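Local structure of glutathione S-transferase, N-terminal domain protein (Pseudomonas putida, 4NAX) at residues N30-S35 against H225-P230; E39-A44 against E99-L104; R159-L164 against D205-V210. The protein binds oxidized glutathione disulfide and probably acts as a glutathione-dependent transferase. All coordinates share one frame; numbering follows the deposited sequence.

Contact 1. Residues N30-S35 against H225-P230; sequences NGVKVS and HGLKIP. Unlike the reference sequence in segment 225-230: His225 (reference Arg). With GDS (oxidized glutathione disulfide), chain C.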
loop_
_atom_site.group_PDB
_atom_site.type_symbol
_atom_site.label_atom_id
_atom_site.label_comp_id
_atom_site.label_asym_id
_atom_site.label_seq_id
_atom_site.Cartn_x
_atom_site.Cartn_y
_atom_site.Cartn_z
ATOM N N ASN A 30 -11.465 -4.073 2.388
ATOM C CA ASN A 30 -10.193 -4.484 2.967
ATOM C C ASN A 30 -10.271 -5.725 3.837
ATOM O O ASN A 30 -9.390 -6.566 3.792
ATOM C CB ASN A 30 -9.555 -3.323 3.706
ATOM C CG ASN A 30 -9.219 -2.200 2.757
ATOM O OD1 ASN A 30 -8.648 -2.438 1.685
ATOM N ND2 ASN A 30 -9.572 -0.985 3.116
ATOM N N GLY A 31 -11.321 -5.841 4.650
ATOM C CA GLY A 31 -11.492 -7.016 5.481
ATOM C C GLY A 31 -11.618 -8.281 4.667
ATOM O O GLY A 31 -11.025 -9.308 4.996
ATOM N N VAL A 32 -12.408 -8.216 3.588
ATOM C CA VAL A 32 -12.661 -9.428 2.817
ATOM C C VAL A 32 -11.431 -9.900 2.043
ATOM O O VAL A 32 -11.347 -11.058 1.684
ATOM C CB VAL A 32 -13.890 -9.322 1.897
ATOM C CG1 VAL A 32 -15.134 -8.957 2.687
ATOM C CG2 VAL A 32 -13.652 -8.377 0.736
ATOM N N LYS A 33 -10.448 -9.034 1.805
ATOM C CA LYS A 33 -9.207 -9.517 1.198
ATOM C C LYS A 33 -8.692 -10.677 2.064
ATOM O O LYS A 33 -8.224 -11.686 1.536
ATOM C CB LYS A 33 -8.141 -8.428 1.185
ATOM C CG LYS A 33 -8.410 -7.222 0.313
ATOM C CD LYS A 33 -7.333 -6.183 0.566
ATOM C CE LYS A 33 -7.562 -4.844 -0.113
ATOM N NZ LYS A 33 -6.498 -3.862 0.314
ATOM N N VAL A 34 -8.713 -10.493 3.390
ATOM C CA VAL A 34 -8.087 -11.427 4.287
ATOM C C VAL A 34 -8.935 -12.667 4.514
ATOM O O VAL A 34 -8.404 -13.800 4.494
ATOM C CB VAL A 34 -7.677 -10.742 5.591
ATOM C CG1 VAL A 34 -7.116 -11.753 6.582
ATOM C CG2 VAL A 34 -6.661 -9.646 5.314
ATOM N N SER A 35 -10.247 -12.490 4.708
ATOM C CA SER A 35 -11.110 -13.665 4.801
ATOM C C SER A 35 -11.118 -14.480 3.491
ATOM O O SER A 35 -11.067 -15.715 3.529
ATOM C CB SER A 35 -12.510 -13.296 5.264
ATOM O OG SER A 35 -12.981 -12.216 4.476
ATOM N N HIS A 225 -17.589 -17.076 0.007
ATOM C CA HIS A 225 -17.548 -17.218 1.470
ATOM C C HIS A 225 -16.861 -16.027 2.125
ATOM O O HIS A 225 -17.374 -15.444 3.075
ATOM C CB HIS A 225 -16.800 -18.475 1.901
ATOM C CG HIS A 225 -17.494 -19.745 1.542
ATOM N ND1 HIS A 225 -18.800 -20.000 1.892
ATOM C CD2 HIS A 225 -17.051 -20.849 0.905
ATOM C CE1 HIS A 225 -19.132 -21.209 1.483
ATOM N NE2 HIS A 225 -18.095 -21.734 0.859
ATOM N N GLY A 226 -15.678 -15.682 1.627
ATOM C CA GLY A 226 -14.894 -14.641 2.265
ATOM C C GLY A 226 -15.537 -13.268 2.248
ATOM O O GLY A 226 -15.327 -12.472 3.155
ATOM N N LEU A 227 -16.343 -12.995 1.232
ATOM C CA LEU A 227 -17.064 -11.722 1.152
ATOM C C LEU A 227 -17.995 -11.478 2.321
ATOM O O LEU A 227 -18.375 -10.329 2.579
ATOM C CB LEU A 227 -17.915 -11.623 -0.122
ATOM C CG LEU A 227 -17.156 -11.366 -1.425
ATOM C CD1 LEU A 227 -18.115 -11.485 -2.604
ATOM C CD2 LEU A 227 -16.439 -10.023 -1.434
ATOM N N LYS A 228 -18.398 -12.539 3.025
ATOM C CA LYS A 228 -19.452 -12.466 4.025
ATOM C C LYS A 228 -18.951 -12.539 5.456
ATOM O O LYS A 228 -19.742 -12.465 6.386
ATOM C CB LYS A 228 -20.441 -13.608 3.759
ATOM C CG LYS A 228 -20.978 -13.583 2.337
ATOM C CD LYS A 228 -21.987 -14.694 2.077
ATOM C CE LYS A 228 -22.353 -14.706 0.621
ATOM N NZ LYS A 228 -23.458 -15.622 0.325
ATOM N N ILE A 229 -17.639 -12.697 5.632
ATOM C CA ILE A 229 -17.047 -13.029 6.924
ATOM C C ILE A 229 -16.224 -11.838 7.422
ATOM O O ILE A 229 -15.472 -11.255 6.643
ATOM C CB ILE A 229 -16.139 -14.274 6.754
ATOM C CG1 ILE A 229 -17.024 -15.486 6.402
ATOM C CG2 ILE A 229 -15.278 -14.537 7.978
ATOM C CD1 ILE A 229 -16.277 -16.748 6.014
ATOM N N PRO A 230 -16.338 -11.498 8.710
ATOM C CA PRO A 230 -17.125 -12.138 9.761
ATOM C C PRO A 230 -18.561 -11.653 9.845
ATOM O O PRO A 230 -18.835 -10.481 9.617
ATOM C CB PRO A 230 -16.405 -11.703 11.034
ATOM C CG PRO A 230 -15.861 -10.366 10.691
ATOM C CD PRO A 230 -15.443 -10.471 9.258
HETATM N N1 GDS C . -12.309 6.974 8.130
HETATM C CA1 GDS C . -12.830 6.502 6.848
HETATM C C1 GDS C . -13.300 7.659 5.995
HETATM O OE1 GDS C . -13.374 7.478 4.757
HETATM O OE2 GDS C . -13.605 8.752 6.521
HETATM C CB1 GDS C . -13.993 5.536 7.101
HETATM C CG1 GDS C . -14.363 4.658 5.898
HETATM C CD1 GDS C . -13.255 3.694 5.556
HETATM O O1 GDS C . -12.478 3.310 6.409
HETATM N N2 GDS C . -13.194 3.326 4.282
HETATM C CA2 GDS C . -12.243 2.352 3.785
HETATM C C2 GDS C . -11.299 2.973 2.791
HETATM O O2 GDS C . -11.693 3.803 1.980
HETATM C CB2 GDS C . -12.984 1.194 3.115
HETATM S SG2 GDS C . -13.930 0.158 4.225
HETATM N N3 GDS C . -10.041 2.536 2.811
HETATM C CA3 GDS C . -9.023 3.058 1.916
HETATM C C3 GDS C . -7.956 2.056 1.530
HETATM O OE3 GDS C . -6.856 2.530 1.175
HETATM O OE4 GDS C . -8.261 0.859 1.520
HETATM N N4 GDS C . -11.966 1.970 9.065
HETATM C CA4 GDS C . -12.231 2.317 10.445
HETATM C C4 GDS C . -12.047 3.780 10.741
HETATM O OE5 GDS C . -12.291 4.200 11.910
HETATM O OE6 GDS C . -11.702 4.533 9.794
HETATM C C5 GDS C . -11.413 0.805 8.753
HETATM O O5 GDS C . -11.074 0.000 9.614
HETATM C CA5 GDS C . -11.252 0.487 7.282
HETATM N N5 GDS C . -9.954 -0.137 7.045
HETATM C CB5 GDS C . -12.386 -0.453 6.871
HETATM S SG5 GDS C . -12.316 -1.020 5.171
HETATM C CA6 GDS C . -5.398 -0.434 5.233
HETATM C C6 GDS C . -5.489 -1.891 4.895
HETATM O OE7 GDS C . -5.711 -2.702 5.827
HETATM O OE8 GDS C . -5.329 -2.220 3.696
HETATM N N6 GDS C . -4.441 0.224 4.320
HETATM C CB6 GDS C . -6.777 0.219 5.123
HETATM C CG6 GDS C . -7.754 -0.354 6.155
HETATM C CD6 GDS C . -9.063 0.387 6.199
HETATM O O6 GDS C . -9.287 1.367 5.480
HETATM O O HOH W 1 -12.960 -10.191 6.917
#
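Val32 and Ser35, one helical turn apart, face the chain from Gly226 to Ile229, while Asn30 and Lys33 turn to the bound glutathione disulfide: a worked example of a helix start serving two neighbours. Asn30 ND2 donates to the glycyl carboxylate oxygen OE4 of the ligand at 2.8 Å, with an N-H...acceptor angle of 153°. Its OD1 accepts from Lys33 NZ at 2.9 Å and also from Trp188, so the amide is gripped at both ends and its rotation is fixed. At Gly31 the link is a water, which donates weakly to the carbonyl O of Gly31. The same water donates more firmly to Ile229 O, with 2.7 Å between Ile229 O and the water oxygen. Val32 divides its branches: CG1 rests 3.5 Å from Leu227 O, and CG2 meets Leu227 CD2 at 3.9 Å. Lys33, extended beyond CG, carries its ammonium to Ser90 and Gln122 as well as to Asn30. Ser35 has OG between the backbone N and the carbonyl carbon (chi1 50°), from where it donates to Gly226 O at 2.7 Å, tilted 28° from the carbonyl plane. Its CB packs 4.0 Å from Ile229 CB. Gly226 suits this tight spot, since a side chain there would press on the backbone of Ser35. One hydroxyl and one water thus tie the helix to the type I turn from Gly226 to Ile229, and the positive charge of Lys33 near the ligand carboxylate that carries OE8 would be expected to favour binding of the anionic ligand.

Contact 2. Residues E39-A44 against E99-L104; sequences EEIGLA and EKSGQL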
loop_
_atom_site.group_PDB
_atom_site.type_symbol
_atom_site.label_atom_id
_atom_site.label_comp_id
_atom_site.label_asym_id
_atom_site.label_seq_id
_atom_site.Cartn_x
_atom_site.Cartn_y
_atom_site.Cartn_z
ATOM N N GLU A 39 -9.915 -18.369 3.238
ATOM C CA GLU A 39 -10.777 -19.373 2.603
ATOM C C GLU A 39 -10.082 -20.065 1.437
ATOM O O GLU A 39 -10.241 -21.270 1.234
ATOM C CB GLU A 39 -12.103 -18.743 2.142
ATOM C CG GLU A 39 -12.989 -18.240 3.270
ATOM C CD GLU A 39 -13.607 -19.346 4.100
ATOM O OE1 GLU A 39 -13.941 -20.410 3.541
ATOM O OE2 GLU A 39 -13.784 -19.139 5.318
ATOM N N GLU A 40 -9.353 -19.308 0.622
ATOM C CA GLU A 40 -8.655 -19.873 -0.549
ATOM C C GLU A 40 -7.579 -20.884 -0.142
ATOM O O GLU A 40 -7.429 -21.906 -0.795
ATOM C CB GLU A 40 -7.976 -18.780 -1.379
ATOM C CG GLU A 40 -8.921 -17.855 -2.127
ATOM C CD GLU A 40 -9.529 -18.434 -3.410
ATOM O OE1 GLU A 40 -9.462 -19.666 -3.688
ATOM O OE2 GLU A 40 -10.155 -17.643 -4.155
ATOM N N ILE A 41 -6.817 -20.558 0.901
ATOM C CA ILE A 41 -5.656 -21.359 1.261
ATOM C C ILE A 41 -6.004 -22.498 2.216
ATOM O O ILE A 41 -5.188 -23.391 2.436
ATOM C CB ILE A 41 -4.475 -20.515 1.801
ATOM C CG1 ILE A 41 -4.791 -19.924 3.174
ATOM C CG2 ILE A 41 -4.077 -19.463 0.770
ATOM C CD1 ILE A 41 -3.710 -19.052 3.777
ATOM N N GLY A 42 -7.209 -22.471 2.778
ATOM C CA GLY A 42 -7.674 -23.546 3.642
ATOM C C GLY A 42 -7.080 -23.557 5.041
ATOM O O GLY A 42 -7.077 -24.574 5.710
ATOM N N LEU A 43 -6.590 -22.411 5.494
ATOM C CA LEU A 43 -5.987 -22.305 6.813
ATOM C C LEU A 43 -7.087 -22.099 7.839
ATOM O O LEU A 43 -7.940 -21.203 7.689
ATOM C CB LEU A 43 -5.013 -21.132 6.875
ATOM C CG LEU A 43 -4.299 -20.866 8.195
ATOM C CD1 LEU A 43 -3.358 -22.006 8.543
ATOM C CD2 LEU A 43 -3.509 -19.569 8.109
ATOM N N ALA A 44 -7.064 -22.904 8.894
ATOM C CA ALA A 44 -8.021 -22.720 9.985
ATOM C C ALA A 44 -7.920 -21.316 10.545
ATOM O O ALA A 44 -6.834 -20.801 10.727
ATOM C CB ALA A 44 -7.761 -23.738 11.083
ATOM N N GLU A 99 3.111 -16.299 2.040
ATOM C CA GLU A 99 4.440 -16.832 2.343
ATOM C C GLU A 99 4.377 -17.977 3.364
ATOM O O GLU A 99 5.115 -18.959 3.262
ATOM C CB GLU A 99 5.360 -15.693 2.818
ATOM C CG GLU A 99 5.656 -14.761 1.637
ATOM C CD GLU A 99 6.417 -13.499 1.963
ATOM O OE1 GLU A 99 6.621 -13.161 3.147
ATOM O OE2 GLU A 99 6.802 -12.805 0.989
ATOM N N LYS A 100 3.458 -17.868 4.317
ATOM C CA LYS A 100 3.235 -18.903 5.308
ATOM C C LYS A 100 2.744 -20.187 4.656
ATOM O O LYS A 100 3.202 -21.278 4.984
ATOM C CB LYS A 100 2.200 -18.424 6.326
ATOM C CG LYS A 100 1.817 -19.432 7.397
ATOM C CD LYS A 100 0.664 -18.883 8.245
ATOM C CE LYS A 100 0.097 -19.896 9.210
ATOM N NZ LYS A 100 0.906 -20.011 10.437
ATOM N N SER A 101 1.803 -20.039 3.739
ATOM C CA SER A 101 1.124 -21.181 3.111
ATOM C C SER A 101 1.806 -21.707 1.852
ATOM O O SER A 101 1.522 -22.816 1.391
ATOM C CB SER A 101 -0.302 -20.783 2.748
ATOM O OG SER A 101 -0.345 -19.804 1.719
ATOM N N GLY A 102 2.662 -20.888 1.253
ATOM C CA GLY A 102 3.205 -21.206 -0.061
ATOM C C GLY A 102 2.225 -21.112 -1.210
ATOM O O GLY A 102 2.504 -21.613 -2.300
ATOM N N GLN A 103 1.101 -20.446 -0.993
ATOM C CA GLN A 103 0.051 -20.312 -2.001
ATOM C C GLN A 103 -0.166 -18.846 -2.366
ATOM O O GLN A 103 -0.043 -17.961 -1.520
ATOM C CB GLN A 103 -1.265 -20.861 -1.437
ATOM C CG GLN A 103 -1.240 -22.350 -1.106
ATOM C CD GLN A 103 -2.585 -22.835 -0.601
ATOM O OE1 GLN A 103 -3.604 -22.630 -1.250
ATOM N NE2 GLN A 103 -2.598 -23.472 0.559
ATOM N N LEU A 104 -0.515 -18.613 -3.624
ATOM C CA LEU A 104 -1.025 -17.331 -4.113
ATOM C C LEU A 104 0.007 -16.222 -4.161
ATOM O O LEU A 104 -0.325 -15.037 -4.267
ATOM C CB LEU A 104 -2.300 -16.926 -3.368
ATOM C CG LEU A 104 -3.438 -17.946 -3.545
ATOM C CD1 LEU A 104 -4.579 -17.650 -2.606
ATOM C CD2 LEU A 104 -3.989 -17.972 -4.953
HETATM O O HOH W 2 -5.709 -24.474 -1.121
#
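Ile41 CB lies on one side of the plane of the flat Gln103 amide, above its outer OE1/NE2 rim and 3.7 Å from Gln103 NE2, and the two side chains cross obliquely. The amide nitrogen donates to Ile41 O at 3.2 Å, with an N-H...acceptor angle of 145°; the donor lies in the carbonyl plane, on a lone pair, although the oxygen is tilted out of the amide plane. Gln103 OE1 accepts a hydrogen bond from a water at 2.8 Å, and that water also donates to Glu40 O. Both polar atoms of the amide are therefore used at the last turn of helix 31-41, which stops as Gly42 takes positive phi. Gly102 ends helix 90-101 in the same way, and the two chain stretches run almost antiparallel past each other.

Beneath the amide, apolar atoms close the join. Ile41 CG2 meets Leu104 CD1 at 3.9 Å, and the same methyl of Leu104 touches Glu40 CB at 3.8 Å. The carboxylate of Glu40 is directed to other partners, Tyr178 and Arg220. With CG1 of Ile41 between the backbone N and the carbonyl carbon (chi1 69°), an anti chi2 (-179°) extends Ile41 CD1 to within 4.0 Å of Ser101 CB. Leu43 and Lys100 cross at about a right angle, Leu43 CD2 lying 3.8 Å from Lys100 CE, while the lysine ammonium pairs with Asp76. Ser101 OG accepts from Gln103 N at 3.1 Å, forming an ST turn, and is also hydrogen-bonded to Leu97 O.

The pattern illustrates how two helix ends can be joined at a surface: a glutamine supplies hydrogen-bonding groups to backbone carbonyls at the helix terminus, directly and through water, and the aliphatic parts of charged residues extend the apolar seam while their charges are paired with other residues.

Contact 3. Residues R159-L164 against D205-V210; sequences RLLGVL and DQFKEV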
loop_
_atom_site.group_PDB
_atom_site.type_symbol
_atom_site.label_atom_id
_atom_site.label_comp_id
_atom_site.label_asym_id
_atom_site.label_seq_id
_atom_site.Cartn_x
_atom_site.Cartn_y
_atom_site.Cartn_z
ATOM N N ARG A 159 -8.966 6.397 -14.394
ATOM C CA ARG A 159 -7.595 6.205 -14.886
ATOM C C ARG A 159 -7.028 4.863 -14.394
ATOM O O ARG A 159 -6.470 4.076 -15.158
ATOM C CB ARG A 159 -6.676 7.367 -14.467
ATOM C CG ARG A 159 -5.336 7.373 -15.181
ATOM C CD ARG A 159 -4.352 8.332 -14.536
ATOM N NE ARG A 159 -4.026 7.877 -13.195
ATOM C CZ ARG A 159 -3.212 6.859 -12.910
ATOM N NH1 ARG A 159 -2.530 6.234 -13.864
ATOM N NH2 ARG A 159 -3.073 6.465 -11.659
ATOM N N LEU A 160 -7.205 4.581 -13.110
ATOM C CA LEU A 160 -6.766 3.315 -12.511
ATOM C C LEU A 160 -7.462 2.113 -13.124
ATOM O O LEU A 160 -6.819 1.086 -13.397
ATOM C CB LEU A 160 -7.020 3.329 -10.988
ATOM C CG LEU A 160 -6.146 4.298 -10.179
ATOM C CD1 LEU A 160 -6.704 4.519 -8.782
ATOM C CD2 LEU A 160 -4.713 3.824 -10.090
ATOM N N LEU A 161 -8.764 2.241 -13.371
ATOM C CA LEU A 161 -9.488 1.183 -14.071
ATOM C C LEU A 161 -8.925 0.919 -15.464
ATOM O O LEU A 161 -8.855 -0.222 -15.898
ATOM C CB LEU A 161 -10.985 1.492 -14.144
ATOM C CG LEU A 161 -11.729 1.292 -12.819
ATOM C CD1 LEU A 161 -13.079 1.993 -12.839
ATOM C CD2 LEU A 161 -11.908 -0.185 -12.476
ATOM N N GLY A 162 -8.526 1.985 -16.154
ATOM C CA GLY A 162 -7.917 1.842 -17.460
ATOM C C GLY A 162 -6.595 1.102 -17.404
ATOM O O GLY A 162 -6.298 0.273 -18.264
ATOM N N VAL A 163 -5.791 1.402 -16.393
ATOM C CA VAL A 163 -4.533 0.679 -16.195
ATOM C C VAL A 163 -4.824 -0.812 -16.019
ATOM O O VAL A 163 -4.190 -1.657 -16.652
ATOM C CB VAL A 163 -3.734 1.236 -14.993
ATOM C CG1 VAL A 163 -2.526 0.385 -14.716
ATOM C CG2 VAL A 163 -3.301 2.683 -15.247
ATOM N N LEU A 164 -5.787 -1.135 -15.165
ATOM C CA LEU A 164 -6.173 -2.519 -14.978
ATOM C C LEU A 164 -6.659 -3.163 -16.264
ATOM O O LEU A 164 -6.299 -4.301 -16.588
ATOM C CB LEU A 164 -7.259 -2.651 -13.916
ATOM C CG LEU A 164 -6.881 -2.407 -12.473
ATOM C CD1 LEU A 164 -8.125 -2.559 -11.615
ATOM C CD2 LEU A 164 -5.809 -3.374 -11.991
ATOM N N ASP A 205 -18.827 0.238 -17.794
ATOM C CA ASP A 205 -19.098 -0.622 -18.929
ATOM C C ASP A 205 -18.035 -0.511 -20.024
ATOM O O ASP A 205 -17.972 -1.378 -20.900
ATOM C CB ASP A 205 -20.522 -0.419 -19.456
ATOM C CG ASP A 205 -21.546 -1.082 -18.563
ATOM O OD1 ASP A 205 -21.419 -2.301 -18.310
ATOM O OD2 ASP A 205 -22.468 -0.387 -18.097
ATOM N N GLN A 206 -17.171 0.507 -19.961
ATOM C CA GLN A 206 -16.091 0.585 -20.939
ATOM C C GLN A 206 -14.899 -0.339 -20.628
ATOM O O GLN A 206 -14.052 -0.556 -21.493
ATOM C CB GLN A 206 -15.627 2.027 -21.134
ATOM C CG GLN A 206 -14.699 2.574 -20.075
ATOM C CD GLN A 206 -14.557 4.084 -20.168
ATOM O OE1 GLN A 206 -14.009 4.595 -21.140
ATOM N NE2 GLN A 206 -15.044 4.804 -19.154
ATOM N N PHE A 207 -14.819 -0.885 -19.414
ATOM C CA PHE A 207 -13.673 -1.698 -19.004
ATOM C C PHE A 207 -14.023 -3.173 -19.083
ATOM O O PHE A 207 -14.324 -3.824 -18.079
ATOM C CB PHE A 207 -13.216 -1.286 -17.600
ATOM C CG PHE A 207 -12.941 0.198 -17.477
ATOM C CD1 PHE A 207 -11.836 0.776 -18.113
ATOM C CD2 PHE A 207 -13.789 1.021 -16.751
ATOM C CE1 PHE A 207 -11.610 2.135 -18.030
ATOM C CE2 PHE A 207 -13.553 2.378 -16.650
ATOM C CZ PHE A 207 -12.459 2.935 -17.288
ATOM N N LYS A 208 -14.025 -3.684 -20.310
ATOM C CA LYS A 208 -14.521 -5.035 -20.566
ATOM C C LYS A 208 -13.639 -6.105 -19.960
ATOM O O LYS A 208 -14.124 -7.172 -19.563
ATOM C CB LYS A 208 -14.657 -5.293 -22.067
ATOM C CG LYS A 208 -15.643 -4.362 -22.770
ATOM C CD LYS A 208 -17.044 -4.459 -22.174
ATOM C CE LYS A 208 -18.125 -3.994 -23.136
ATOM N NZ LYS A 208 -18.013 -2.541 -23.431
ATOM N N GLU A 209 -12.344 -5.827 -19.877
ATOM C CA GLU A 209 -11.421 -6.810 -19.310
ATOM C C GLU A 209 -11.574 -6.865 -17.789
ATOM O O GLU A 209 -11.595 -7.940 -17.193
ATOM C CB GLU A 209 -9.970 -6.521 -19.692
ATOM C CG GLU A 209 -9.735 -6.287 -21.184
ATOM C CD GLU A 209 -10.153 -7.462 -22.047
ATOM O OE1 GLU A 209 -10.611 -7.231 -23.183
ATOM O OE2 GLU A 209 -10.029 -8.611 -21.594
ATOM N N VAL A 210 -11.687 -5.704 -17.157
ATOM C CA VAL A 210 -11.949 -5.661 -15.721
ATOM C C VAL A 210 -13.269 -6.371 -15.399
ATOM O O VAL A 210 -13.353 -7.135 -14.442
ATOM C CB VAL A 210 -11.985 -4.222 -15.198
ATOM C CG1 VAL A 210 -12.281 -4.202 -13.709
ATOM C CG2 VAL A 210 -10.659 -3.514 -15.460
#
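Phe207 CG stands anti to the carbonyl carbon (chi1 -54°), and a chi2 of -70° turns the ring so that one face meets Leu161 CB. That carbon sits over the ring centre, Leu161 CB lying 3.7 Å from the centroid of Phe207 and 10° off its normal, a CH-pi contact. The opposite face carries Gln206 CG, 3.5 Å above the plane, so the ring is sandwiched between aliphatic carbons. Phe207 CE1 lies 3.6 Å from Gly162 N, which approaches the ring obliquely. A turn further on, Val210 CG2 reaches Leu164 CB at 3.8 Å, and Val210 CG1 lies 4.2 Å from Leu161 CD2. An alanine at Phe207 would probably open a gap between Leu161 and Gln206, leaving the leucine CB and the backbone of Gly162 without their aromatic cover.

Phe207 occupies the N-cap position of helix 208-219, and Asp165 of helix 148-168 accepts a hydrogen bond from Val210 N, in the first turn of helix 208-219. Leu164 and Val210 also pack on helix 180-193. The contact joins helix 148-168 to the start of helix 208-219 within the all-helical C-terminal domain of the glutathione S-transferase fold.

Overall arrangement
Contacts 1 and 2 share helix 31-41, one near its start and the other at its end, with centres 14 Å apart. They touch where Ile229 CD1 lies 3.5 Å from Glu39 OE2, and along the chain contact 2 falls inside the loop that contact 1 closes. Contact 3, nested in the same loop, belongs to the helical domain; its centre is 24 Å from that of contact 1 and 29 Å from that of contact 2. Of the three, contact 1 holds residues of the glutathione disulfide pocket. In contact 3 the Leu164 side chain is about 13 Å from a bound glutathione disulfide; Arg152 of the second subunit, on its copy of helix 148-168, hydrogen-bonds the glutathione disulfide.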